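Local coordinates for major mite allergen Der p 23 (Dermatophagoides pteronyssinus, PDB 4ZCE), which is a secreted, IgE-binding major house dust mite allergen with a peritrophin-like chitin-binding type-2 domain, yet does not bind chitin in vitro, at residues K34-P37 and G38-W42. Residues are numbered along the deposited sequence; the frame is centred on the assembly and turned at random. Where two conformers were deposited one is given.
With EDO (1,2-ethanediol), chain C.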
loop_
_atom_site.group_PDB
_atom_site.type_symbol
_atom_site.label_atom_id
_atom_site.label_comp_id
_atom_site.label_asym_id
_atom_site.label_seq_id
_atom_site.Cartn_x
_atom_site.Cartn_y
_atom_site.Cartn_z
ATOM N N LYS A 34 -3.190 -5.654 -6.341
ATOM C CA LYS A 34 -2.719 -4.294 -6.057
ATOM C C LYS A 34 -1.201 -4.185 -6.080
ATOM O O LYS A 34 -0.489 -5.170 -5.881
ATOM C CB LYS A 34 -3.191 -3.848 -4.676
ATOM C CG LYS A 34 -4.694 -3.626 -4.547
ATOM C CD LYS A 34 -5.148 -2.542 -5.491
ATOM C CE LYS A 34 -6.405 -1.881 -4.993
ATOM N NZ LYS A 34 -6.925 -0.894 -5.979
ATOM N N ASP A 35 -0.719 -2.961 -6.314
ATOM C CA ASP A 35 0.708 -2.624 -6.259
ATOM C C ASP A 35 1.043 -1.856 -4.998
ATOM O O ASP A 35 0.293 -0.982 -4.585
ATOM C CB ASP A 35 1.080 -1.722 -7.433
ATOM C CG ASP A 35 0.863 -2.388 -8.767
ATOM O OD1 ASP A 35 1.541 -3.391 -9.034
ATOM O OD2 ASP A 35 0.032 -1.893 -9.556
ATOM N N CYS A 36 2.187 -2.163 -4.397
ATOM C CA CYS A 36 2.735 -1.307 -3.358
ATOM C C CYS A 36 3.333 -0.069 -4.006
ATOM O O CYS A 36 3.818 -0.130 -5.136
ATOM C CB CYS A 36 3.826 -2.023 -2.571
ATOM S SG CYS A 36 3.193 -3.241 -1.384
ATOM N N PRO A 37 3.374 1.050 -3.269
ATOM C CA PRO A 37 3.872 2.315 -3.827
ATOM C C PRO A 37 5.389 2.472 -3.705
ATOM O O PRO A 37 6.012 1.854 -2.848
ATOM C CB PRO A 37 3.194 3.356 -2.943
ATOM C CG PRO A 37 3.090 2.663 -1.622
ATOM C CD PRO A 37 2.773 1.241 -1.938
ATOM N N GLY A 38 5.975 3.338 -4.523
ATOM C CA GLY A 38 7.418 3.538 -4.478
ATOM C C GLY A 38 8.143 2.231 -4.718
ATOM O O GLY A 38 7.769 1.468 -5.608
ATOM N N ASN A 39 9.182 1.976 -3.935
ATOM C CA ASN A 39 9.876 0.694 -4.012
ATOM C C ASN A 39 9.513 -0.195 -2.837
ATOM O O ASN A 39 10.242 -1.142 -2.524
ATOM C CB ASN A 39 11.396 0.894 -4.043
ATOM C CG ASN A 39 11.879 1.511 -5.340
ATOM O OD1 ASN A 39 11.186 1.479 -6.364
ATOM N ND2 ASN A 39 13.093 2.065 -5.309
ATOM N N THR A 40 8.406 0.108 -2.166
ATOM C CA THR A 40 8.035 -0.695 -1.011
ATOM C C THR A 40 7.618 -2.095 -1.417
ATOM O O THR A 40 7.296 -2.359 -2.577
ATOM C CB THR A 40 6.924 -0.046 -0.128
ATOM O OG1 THR A 40 5.694 0.052 -0.855
ATOM C CG2 THR A 40 7.358 1.334 0.335
ATOM N N ARG A 41 7.615 -2.983 -0.420
ATOM C CA ARG A 41 7.333 -4.398 -0.612
ATOM C C ARG A 41 6.282 -4.853 0.390
ATOM O O ARG A 41 6.178 -4.306 1.485
ATOM C CB ARG A 41 8.619 -5.217 -0.437
ATOM C CG ARG A 41 9.558 -5.151 -1.633
ATOM C CD ARG A 41 10.846 -5.944 -1.411
ATOM N NE ARG A 41 11.728 -5.860 -2.579
ATOM C CZ ARG A 41 12.530 -6.838 -2.999
ATOM N NH1 ARG A 41 12.578 -8.001 -2.358
ATOM N NH2 ARG A 41 13.277 -6.653 -4.076
ATOM N N TRP A 42 5.507 -5.870 0.014
ATOM C CA TRP A 42 4.415 -6.341 0.848
ATOM C C TRP A 42 4.972 -6.997 2.085
ATOM O O TRP A 42 5.900 -7.803 2.000
ATOM C CB TRP A 42 3.547 -7.344 0.101
ATOM C CG TRP A 42 2.416 -7.784 0.935
ATOM C CD1 TRP A 42 2.221 -9.018 1.466
ATOM C CD2 TRP A 42 1.334 -6.969 1.397
ATOM N NE1 TRP A 42 1.071 -9.034 2.221
ATOM C CE2 TRP A 42 0.503 -7.787 2.186
ATOM C CE3 TRP A 42 0.979 -5.633 1.204
ATOM C CZ2 TRP A 42 -0.646 -7.311 2.786
ATOM C CZ3 TRP A 42 -0.164 -5.168 1.791
ATOM C CH2 TRP A 42 -0.971 -6.005 2.570
HETATM C C1 EDO C . -0.973 -5.378 -10.396
HETATM O O1 EDO C . -0.682 -6.530 -11.167
HETATM C C2 EDO C . -0.655 -4.264 -11.352
HETATM O O2 EDO C . -1.728 -3.357 -11.244
#
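Pro37 and Thr40 close a type II' beta turn, Pro37 to Thr40, that leads the chain of this peritrophin-A (chitin-binding type-2) domain from strand 30-35 of the three-stranded sheet towards strand 42-43 of the two-stranded one. The carbonyl oxygen of Pro37 is gripped twice by Thr40. The backbone bond, Thr40 N to Pro37 O, is 3.0 Å long with an N-H...O angle of 155°, its donor tilted from the carbonyl plane; the hydroxyl bond, Thr40 OG1 to Pro37 O, measures 2.7 Å and lies in that plane on a lone pair. A chi1 of 65° sets OG1 between the backbone N and carbonyl carbon of Thr40, turns it towards the Pro37 carbonyl and brings it 3.3 Å from Pro37 CD. Gly38 takes the positive phi of the second turn position, 58°. Cys36, Pro37 and Thr40 are buried, and Cys36, just before the turn, is joined by a disulfide to Cys49 of strand 48-49. The looser parts are exposed: Asn39 and Arg41 point away from residues 34-37, and, at the end of strand 30-35, Asp35 OD2 accepts a hydrogen bond of 2.8 Å from O2 of an ethanediol, probably from the crystallisation liquor. Cys36 CB lies 3.3 Å from Thr40 OG1, while the ring of Trp42, stacked with Phe23, turns its edge to the sulfur, Cys36 SG to Trp42 CE3 being 4.2 Å.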